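Local coordinates for Mgp-operon protein 3 (PDB 6RJ1) that probably serves as a surface-exposed, membrane-bound adhesin that helps Mycoplasma pneumoniae attach to host cells, at residues L164-V170 with S652-S657; S470-L476 with P536-A541; A559-D563 with Q575-W579. All coordinates share one frame; numbering follows the deposited sequence.

Contact 1: residues L164-V170 with S652-S657; sequences LLVEQPV and SLINAS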
loop_
_atom_site.group_PDB
_atom_site.type_symbol
_atom_site.label_atom_id
_atom_site.label_comp_id
_atom_site.label_asym_id
_atom_site.label_seq_id
_atom_site.Cartn_x
_atom_site.Cartn_y
_atom_site.Cartn_z
ATOM N N LEU A 164 10.726 9.163 -13.721
ATOM C CA LEU A 164 10.144 8.232 -12.753
ATOM C C LEU A 164 10.126 6.790 -13.230
ATOM O O LEU A 164 9.688 6.492 -14.346
ATOM C CB LEU A 164 8.744 8.675 -12.305
ATOM C CG LEU A 164 8.099 7.861 -11.180
ATOM C CD1 LEU A 164 8.692 8.209 -9.830
ATOM C CD2 LEU A 164 6.608 8.050 -11.170
ATOM N N LEU A 165 10.601 5.907 -12.347
ATOM C CA LEU A 165 10.664 4.461 -12.516
ATOM C C LEU A 165 9.711 3.823 -11.516
ATOM O O LEU A 165 9.743 4.179 -10.342
ATOM C CB LEU A 165 12.097 3.999 -12.230
ATOM C CG LEU A 165 12.961 3.527 -13.396
ATOM C CD1 LEU A 165 12.852 4.433 -14.595
ATOM C CD2 LEU A 165 14.397 3.437 -12.965
ATOM N N VAL A 166 8.833 2.917 -11.984
ATOM C CA VAL A 166 7.896 2.201 -11.114
ATOM C C VAL A 166 8.162 0.698 -11.249
ATOM O O VAL A 166 8.256 0.176 -12.359
ATOM C CB VAL A 166 6.398 2.553 -11.362
ATOM C CG1 VAL A 166 5.493 1.906 -10.307
ATOM C CG2 VAL A 166 6.169 4.064 -11.400
ATOM N N GLU A 167 8.298 0.015 -10.113
ATOM C CA GLU A 167 8.531 -1.423 -10.065
ATOM C C GLU A 167 7.276 -2.178 -10.515
ATOM O O GLU A 167 6.160 -1.763 -10.179
ATOM C CB GLU A 167 8.890 -1.851 -8.635
ATOM C CG GLU A 167 9.506 -3.239 -8.538
ATOM C CD GLU A 167 9.494 -3.870 -7.159
ATOM O OE1 GLU A 167 9.031 -3.214 -6.198
ATOM O OE2 GLU A 167 9.959 -5.026 -7.041
ATOM N N GLN A 168 7.460 -3.313 -11.233
ATOM C CA GLN A 168 6.345 -4.165 -11.634
ATOM C C GLN A 168 5.619 -4.651 -10.362
ATOM O O GLN A 168 6.275 -4.798 -9.323
ATOM C CB GLN A 168 6.801 -5.314 -12.558
ATOM C CG GLN A 168 7.680 -6.381 -11.923
ATOM C CD GLN A 168 8.095 -7.441 -12.910
ATOM O OE1 GLN A 168 9.277 -7.737 -13.061
ATOM N NE2 GLN A 168 7.136 -8.043 -13.602
ATOM N N PRO A 169 4.272 -4.782 -10.352
ATOM C CA PRO A 169 3.598 -5.161 -9.102
ATOM C C PRO A 169 4.035 -6.504 -8.525
ATOM O O PRO A 169 4.404 -7.422 -9.263
ATOM C CB PRO A 169 2.111 -5.129 -9.471
ATOM C CG PRO A 169 2.031 -4.317 -10.706
ATOM C CD PRO A 169 3.296 -4.602 -11.443
ATOM N N VAL A 170 4.048 -6.588 -7.193
ATOM C CA VAL A 170 4.398 -7.806 -6.473
ATOM C C VAL A 170 3.145 -8.680 -6.500
ATOM O O VAL A 170 2.069 -8.239 -6.085
ATOM C CB VAL A 170 4.898 -7.527 -5.030
ATOM C CG1 VAL A 170 5.170 -8.829 -4.281
ATOM C CG2 VAL A 170 6.139 -6.637 -5.025
ATOM N N SER A 652 13.680 9.904 -9.376
ATOM C CA SER A 652 12.821 9.170 -8.435
ATOM C C SER A 652 12.441 7.780 -8.913
ATOM O O SER A 652 12.226 7.554 -10.108
ATOM C CB SER A 652 11.565 9.968 -8.097
ATOM O OG SER A 652 11.821 10.963 -7.121
ATOM N N LEU A 653 12.310 6.860 -7.952
ATOM C CA LEU A 653 11.958 5.472 -8.189
ATOM C C LEU A 653 10.927 5.011 -7.136
ATOM O O LEU A 653 11.152 5.192 -5.938
ATOM C CB LEU A 653 13.262 4.642 -8.129
ATOM C CG LEU A 653 13.178 3.117 -8.203
ATOM C CD1 LEU A 653 14.369 2.573 -8.950
ATOM C CD2 LEU A 653 13.128 2.499 -6.810
ATOM N N ILE A 654 9.826 4.383 -7.588
ATOM C CA ILE A 654 8.772 3.848 -6.720
ATOM C C ILE A 654 8.749 2.314 -6.762
ATOM O O ILE A 654 8.689 1.713 -7.840
ATOM C CB ILE A 654 7.373 4.488 -6.994
ATOM C CG1 ILE A 654 7.396 6.035 -6.756
ATOM C CG2 ILE A 654 6.267 3.804 -6.161
ATOM C CD1 ILE A 654 6.275 6.802 -7.413
ATOM N N ASN A 655 8.817 1.698 -5.567
ATOM C CA ASN A 655 8.761 0.273 -5.295
ATOM C C ASN A 655 7.311 -0.130 -5.063
ATOM O O ASN A 655 6.569 0.586 -4.392
ATOM C CB ASN A 655 9.603 -0.051 -4.064
ATOM C CG ASN A 655 11.089 0.044 -4.311
ATOM O OD1 ASN A 655 11.570 -0.185 -5.422
ATOM N ND2 ASN A 655 11.855 0.338 -3.267
ATOM N N ALA A 656 6.911 -1.274 -5.613
ATOM C CA ALA A 656 5.553 -1.794 -5.496
ATOM C C ALA A 656 5.321 -2.535 -4.152
ATOM O O ALA A 656 4.545 -3.497 -4.099
ATOM C CB ALA A 656 5.263 -2.709 -6.679
ATOM N N SER A 657 5.962 -2.052 -3.061
ATOM C CA SER A 657 5.924 -2.653 -1.723
ATOM C C SER A 657 6.272 -1.635 -0.598
ATOM O O SER A 657 6.769 -0.547 -0.913
ATOM C CB SER A 657 6.910 -3.820 -1.675
ATOM O OG SER A 657 8.227 -3.373 -1.388
HETATM O O HOH W 1 2.621 -4.352 -5.885
#
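Leu165 faces Leu653 and Val166 faces Ile654 in a short parallel ladder whose polar atoms can be followed in order. Leu165 N donates to Ser652 O at 3.2 Å, and Leu165 O in turn receives Ile654 N at 2.8 Å. Glu167 N closes the run on Ile654 O, 2.9 Å away, the amide approaching nearly end-on to the carbonyl. The outer edges are occupied as well: Val166 bonds through its backbone with Arg230 and Leu653 with Val560, so each segment has a second strand beside it. At the start of the ladder Ser652 OG is taken up by Leu528 N.

Past the ladder the regular backbone bonding ends, though the chains stay close, and a carboxylate takes over. With chi1 at -165°, CG of Glu167 swings opposite the amide nitrogen and the chain runs on extended, which carries OE1 past Asn655 to Ala656 N, 2.9 Å from it. The amide meets OE1 on its anti side, 22° out of the carboxylate plane. Tyr662 OH also bonds to OE1, while OE2 forms salt bridges with Arg181 and Arg227; two guanidinium groups so close would be expected to favour the charged acid. Further on a water joins the two segments beyond the strands, accepting from Val170 N at 3.0 Å and donating to Ala656 O at 2.8 Å. Asn655, buried too, gives OD1 to Tyr229 OH and ND2 to Leu659 O.

Apolar contacts flank this polar row. Leu164 CD1 lies 3.7 Å from Ile654 CD1, and on the other face Leu165 CD2 and Leu653 CD1 meet at 4.1 Å, next to Tyr562. The whole is a parallel strand pair inside a mixed sheet, prolonged by a buried acid and a bridging water.

Contact 2: residues S470-L476 with P536-A541; sequences SDRVPSL and PAYLIA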
loop_
_atom_site.group_PDB
_atom_site.type_symbol
_atom_site.label_atom_id
_atom_site.label_comp_id
_atom_site.label_asym_id
_atom_site.label_seq_id
_atom_site.Cartn_x
_atom_site.Cartn_y
_atom_site.Cartn_z
ATOM N N SER A 470 -5.829 0.706 -4.880
ATOM C CA SER A 470 -5.880 -0.631 -4.284
ATOM C C SER A 470 -4.776 -0.868 -3.259
ATOM O O SER A 470 -3.855 -0.058 -3.133
ATOM C CB SER A 470 -5.881 -1.713 -5.367
ATOM O OG SER A 470 -4.630 -1.863 -6.019
ATOM N N ASP A 471 -4.898 -1.964 -2.508
ATOM C CA ASP A 471 -3.926 -2.384 -1.500
ATOM C C ASP A 471 -2.806 -3.249 -2.078
ATOM O O ASP A 471 -1.848 -3.557 -1.361
ATOM C CB ASP A 471 -4.610 -3.123 -0.315
ATOM C CG ASP A 471 -5.739 -4.092 -0.650
ATOM O OD1 ASP A 471 -5.573 -4.901 -1.597
ATOM O OD2 ASP A 471 -6.778 -4.057 0.054
ATOM N N ARG A 472 -2.899 -3.623 -3.364
ATOM C CA ARG A 472 -1.890 -4.496 -3.928
ATOM C C ARG A 472 -0.978 -3.831 -4.949
ATOM O O ARG A 472 0.078 -4.391 -5.240
ATOM C CB ARG A 472 -2.514 -5.780 -4.479
ATOM C CG ARG A 472 -1.780 -7.006 -3.945
ATOM C CD ARG A 472 -2.718 -7.996 -3.316
ATOM N NE ARG A 472 -3.151 -9.005 -4.276
ATOM C CZ ARG A 472 -4.369 -9.052 -4.800
ATOM N NH1 ARG A 472 -4.689 -10.006 -5.664
ATOM N NH2 ARG A 472 -5.284 -8.153 -4.454
ATOM N N VAL A 473 -1.350 -2.641 -5.477
ATOM C CA VAL A 473 -0.525 -1.864 -6.423
ATOM C C VAL A 473 -0.412 -0.431 -5.863
ATOM O O VAL A 473 -1.437 0.114 -5.443
ATOM C CB VAL A 473 -1.085 -1.884 -7.875
ATOM C CG1 VAL A 473 -0.290 -0.981 -8.807
ATOM C CG2 VAL A 473 -1.134 -3.293 -8.439
ATOM N N PRO A 474 0.804 0.195 -5.834
ATOM C CA PRO A 474 0.905 1.574 -5.315
ATOM C C PRO A 474 0.155 2.582 -6.184
ATOM O O PRO A 474 0.070 2.414 -7.403
ATOM C CB PRO A 474 2.414 1.837 -5.302
ATOM C CG PRO A 474 2.964 0.933 -6.336
ATOM C CD PRO A 474 2.129 -0.302 -6.268
ATOM N N SER A 475 -0.446 3.588 -5.538
ATOM C CA SER A 475 -1.211 4.636 -6.198
ATOM C C SER A 475 -0.578 5.993 -5.916
ATOM O O SER A 475 -0.214 6.282 -4.780
ATOM C CB SER A 475 -2.678 4.586 -5.781
ATOM O OG SER A 475 -2.857 4.796 -4.393
ATOM N N LEU A 476 -0.424 6.808 -6.968
ATOM C CA LEU A 476 0.214 8.113 -6.922
ATOM C C LEU A 476 -0.757 9.276 -6.735
ATOM O O LEU A 476 -0.327 10.415 -6.510
ATOM C CB LEU A 476 1.072 8.303 -8.189
ATOM C CG LEU A 476 2.515 7.764 -8.153
ATOM C CD1 LEU A 476 2.565 6.225 -8.114
ATOM C CD2 LEU A 476 3.280 8.227 -9.357
ATOM N N PRO A 536 5.288 10.139 -2.643
ATOM C CA PRO A 536 4.418 10.043 -3.820
ATOM C C PRO A 536 3.419 8.887 -3.881
ATOM O O PRO A 536 2.453 8.987 -4.622
ATOM C CB PRO A 536 5.434 9.883 -4.947
ATOM C CG PRO A 536 6.485 9.026 -4.325
ATOM C CD PRO A 536 6.613 9.543 -2.918
ATOM N N ALA A 537 3.702 7.759 -3.226
ATOM C CA ALA A 537 2.862 6.581 -3.371
ATOM C C ALA A 537 2.490 5.885 -2.083
ATOM O O ALA A 537 3.230 5.926 -1.094
ATOM C CB ALA A 537 3.520 5.597 -4.324
ATOM N N TYR A 538 1.317 5.229 -2.120
ATOM C CA TYR A 538 0.760 4.469 -1.012
ATOM C C TYR A 538 0.063 3.204 -1.500
ATOM O O TYR A 538 -0.459 3.175 -2.616
ATOM C CB TYR A 538 -0.218 5.350 -0.196
ATOM C CG TYR A 538 0.454 6.525 0.488
ATOM C CD1 TYR A 538 1.095 6.369 1.714
ATOM C CD2 TYR A 538 0.504 7.780 -0.122
ATOM C CE1 TYR A 538 1.762 7.432 2.320
ATOM C CE2 TYR A 538 1.171 8.847 0.472
ATOM C CZ TYR A 538 1.788 8.673 1.698
ATOM O OH TYR A 538 2.439 9.736 2.278
ATOM N N LEU A 539 0.064 2.152 -0.647
ATOM C CA LEU A 539 -0.649 0.868 -0.837
ATOM C C LEU A 539 -1.821 0.908 0.160
ATOM O O LEU A 539 -1.685 0.540 1.326
ATOM C CB LEU A 539 0.284 -0.330 -0.619
ATOM C CG LEU A 539 1.427 -0.440 -1.629
ATOM C CD1 LEU A 539 2.759 -0.519 -0.935
ATOM C CD2 LEU A 539 1.213 -1.601 -2.586
ATOM N N ILE A 540 -2.934 1.496 -0.301
ATOM C CA ILE A 540 -4.148 1.837 0.450
ATOM C C ILE A 540 -4.875 0.620 1.008
ATOM O O ILE A 540 -5.455 -0.146 0.244
ATOM C CB ILE A 540 -5.089 2.747 -0.421
ATOM C CG1 ILE A 540 -4.325 3.947 -1.053
ATOM C CG2 ILE A 540 -6.357 3.200 0.328
ATOM C CD1 ILE A 540 -3.889 5.097 -0.118
ATOM N N ALA A 541 -4.910 0.496 2.348
ATOM C CA ALA A 541 -5.630 -0.576 3.044
ATOM C C ALA A 541 -7.150 -0.327 3.016
ATOM O O ALA A 541 -7.934 -1.270 3.145
ATOM C CB ALA A 541 -5.148 -0.685 4.477
HETATM O O HOH W 2 2.138 11.283 -6.023
#
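Leu539 sends its CD2 methyl into the bend of the 470-476 loop, where it lies 3.7 Å from Pro474 N and 3.8 Å from Asp471 O. CD2 also touches the backbone at Arg472 and Val473, so the loop wraps round it; the Pro474 ring runs alongside, pointing the same way as the leucine. Asp471 lies against the next residue, its CB over Ile540 O; with chi1 at 40° the carboxylate stays beside the strand, and OD2 bonds to Thr780 OG1. Ile540 reaches back along the loop instead, bringing CG1 to 3.7 Å from Ser475 OG. Its own N makes a weak hydrogen bond with Ser470 O.

On the other side of Leu539, Ser475 and Tyr538 form a single antiparallel, hydrogen-bonded pair. Ser475 N donates to Tyr538 O at 3.0 Å, and Tyr538 N returns the bond to Ser475 O at 3.2 Å. A water then spans the far end, donating to Leu476 O and to Pro536 O, both 2.7 Å away.

The loop joins strand 464-468 to strand 477-482 of one mixed sheet, whereas 538-546 belongs to another and has strand 549-563 on its other edge, through bonds such as Leu539 with Phe555. Ile654 of strand 650-654 packs on Leu476, Pro536 and Ala537.

Contact 3: residues A559-D563 with Q575-W579; sequences AVGYD and QALAW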
loop_
_atom_site.group_PDB
_atom_site.type_symbol
_atom_site.label_atom_id
_atom_site.label_comp_id
_atom_site.label_asym_id
_atom_site.label_seq_id
_atom_site.Cartn_x
_atom_site.Cartn_y
_atom_site.Cartn_z
ATOM N N ALA A 559 9.787 4.706 -1.857
ATOM C CA ALA A 559 10.094 5.759 -2.823
ATOM C C ALA A 559 11.483 6.325 -2.534
ATOM O O ALA A 559 11.719 6.974 -1.503
ATOM C CB ALA A 559 9.037 6.845 -2.790
ATOM N N VAL A 560 12.419 6.017 -3.425
ATOM C CA VAL A 560 13.822 6.385 -3.276
ATOM C C VAL A 560 14.386 7.060 -4.536
ATOM O O VAL A 560 13.657 7.261 -5.511
ATOM C CB VAL A 560 14.671 5.156 -2.837
ATOM C CG1 VAL A 560 14.291 4.680 -1.445
ATOM C CG2 VAL A 560 14.597 4.019 -3.849
ATOM N N GLY A 561 15.670 7.410 -4.489
ATOM C CA GLY A 561 16.368 8.008 -5.612
ATOM C C GLY A 561 17.170 6.986 -6.394
ATOM O O GLY A 561 17.396 5.874 -5.921
ATOM N N TYR A 562 17.597 7.353 -7.610
ATOM C CA TYR A 562 18.432 6.501 -8.456
ATOM C C TYR A 562 19.355 7.360 -9.315
ATOM O O TYR A 562 18.950 8.437 -9.759
ATOM C CB TYR A 562 17.608 5.468 -9.248
ATOM C CG TYR A 562 16.979 5.952 -10.536
ATOM C CD1 TYR A 562 15.675 6.438 -10.557
ATOM C CD2 TYR A 562 17.639 5.807 -11.752
ATOM C CE1 TYR A 562 15.070 6.833 -11.747
ATOM C CE2 TYR A 562 17.058 6.225 -12.942
ATOM C CZ TYR A 562 15.775 6.746 -12.937
ATOM O OH TYR A 562 15.196 7.137 -14.121
ATOM N N ASP A 563 20.606 6.915 -9.506
ATOM C CA ASP A 563 21.591 7.673 -10.282
ATOM C C ASP A 563 21.370 7.558 -11.781
ATOM O O ASP A 563 21.381 6.455 -12.325
ATOM C CB ASP A 563 23.030 7.282 -9.900
ATOM C CG ASP A 563 24.080 8.365 -10.087
ATOM O OD1 ASP A 563 23.781 9.387 -10.757
ATOM O OD2 ASP A 563 25.208 8.185 -9.582
ATOM N N GLN A 575 22.447 2.150 -9.963
ATOM C CA GLN A 575 21.930 1.734 -8.666
ATOM C C GLN A 575 20.952 2.740 -8.045
ATOM O O GLN A 575 20.990 3.938 -8.353
ATOM C CB GLN A 575 23.069 1.362 -7.682
ATOM C CG GLN A 575 23.557 2.484 -6.769
ATOM C CD GLN A 575 24.263 1.972 -5.541
ATOM O OE1 GLN A 575 25.386 1.461 -5.600
ATOM N NE2 GLN A 575 23.635 2.122 -4.393
ATOM N N ALA A 576 20.061 2.213 -7.180
ATOM C CA ALA A 576 19.101 2.992 -6.417
ATOM C C ALA A 576 19.798 3.403 -5.123
ATOM O O ALA A 576 20.717 2.714 -4.682
ATOM C CB ALA A 576 17.869 2.161 -6.110
ATOM N N LEU A 577 19.398 4.535 -4.542
ATOM C CA LEU A 577 20.008 5.039 -3.320
ATOM C C LEU A 577 19.015 4.979 -2.173
ATOM O O LEU A 577 18.108 5.808 -2.072
ATOM C CB LEU A 577 20.593 6.444 -3.530
ATOM C CG LEU A 577 21.588 6.578 -4.679
ATOM C CD1 LEU A 577 21.619 7.974 -5.197
ATOM C CD2 LEU A 577 22.956 6.125 -4.274
ATOM N N ALA A 578 19.168 3.934 -1.340
ATOM C CA ALA A 578 18.311 3.616 -0.202
ATOM C C ALA A 578 19.142 2.997 0.906
ATOM O O ALA A 578 20.117 2.303 0.627
ATOM C CB ALA A 578 17.232 2.636 -0.634
ATOM N N TRP A 579 18.759 3.228 2.163
ATOM C CA TRP A 579 19.489 2.679 3.303
ATOM C C TRP A 579 18.572 2.439 4.497
ATOM O O TRP A 579 17.503 3.058 4.598
ATOM C CB TRP A 579 20.661 3.600 3.695
ATOM C CG TRP A 579 20.221 4.993 4.035
ATOM C CD1 TRP A 579 19.777 5.440 5.245
ATOM C CD2 TRP A 579 20.091 6.093 3.124
ATOM N NE1 TRP A 579 19.370 6.747 5.142
ATOM C CE2 TRP A 579 19.553 7.175 3.850
ATOM C CE3 TRP A 579 20.364 6.266 1.754
ATOM C CZ2 TRP A 579 19.326 8.428 3.266
ATOM C CZ3 TRP A 579 20.095 7.493 1.168
ATOM C CH2 TRP A 579 19.613 8.566 1.926
HETATM O O HOH W 3 17.459 8.364 -2.546
#
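Gly561 O accepts the amide of Leu577 at 2.8 Å, N to O, in an almost straight hydrogen bond that comes from above the carbonyl plane, 40° out of it. It is the central rung of a beta hairpin made by strands 549-563 and 575-577. Gly561 and Leu577 form an antiparallel hydrogen-bonded pair, but the return bond is made by a water, which accepts from Gly561 N at 2.8 Å and donates to Leu577 O at 2.7 Å. The short segments run at 135° to each other, well away from exactly antiparallel, and the inserted water fits the widening of the pair from Tyr562 toward Val560.

Toward the loop of the hairpin the backbones stay close. Asp563 N reaches Gln575 O at 3.2 Å, nearly straight at both ends, and Asp563 OD2 bonds to Thr572 OG1 within the connection itself. Between these rungs Tyr562 and Ala576 are a non-hydrogen-bonded pair: Tyr562 CB comes 4.0 Å from Ala576 CA. With chi1 at 83° the tyrosine CG sits between its own N and carbonyl carbon, and the ring leads off from the second strand; its OH bonds to Asp163 O.

At the splayed end Val560 makes the direct contacts. It places CB against Leu577 O and CG1 3.7 Å from Ala578 CB, while its other methyl, CG2, is only loosely beside Ala576 CB. Along the far edge of the second strand Ala576 bonds through its backbone with Phe221, so the hairpin continues into the sheet. There Gln575 folds back on its own strand: OE1 takes Val185 N, and NE2 donates to Ala576 O at 3.0 Å, close to the plane of the glutamine amide.

Overall arrangement
Contact 1 joins segments 482 residues apart, and both other contacts fall within that interval: contact 2 comes first, then contact 3. All three reach one mixed sheet. Strand 549-563 is its common member, pairing with 538-546, 575-577 and 650-654. The centre of contact 1 is about 11 Å from each of the other two centres, which are about 19 Å from one another. Leu164 CD2 and Leu476 CD2, 3.8 Å apart, pack contact 1 on contact 2, while Pro536 CD lies 3.6 Å from Ala559 CB at the start of contact 3. Distant parts of the chain thus share one buried region, consistent with a compact adhesin domain whose MgpC family belongs to the beta-propeller clan.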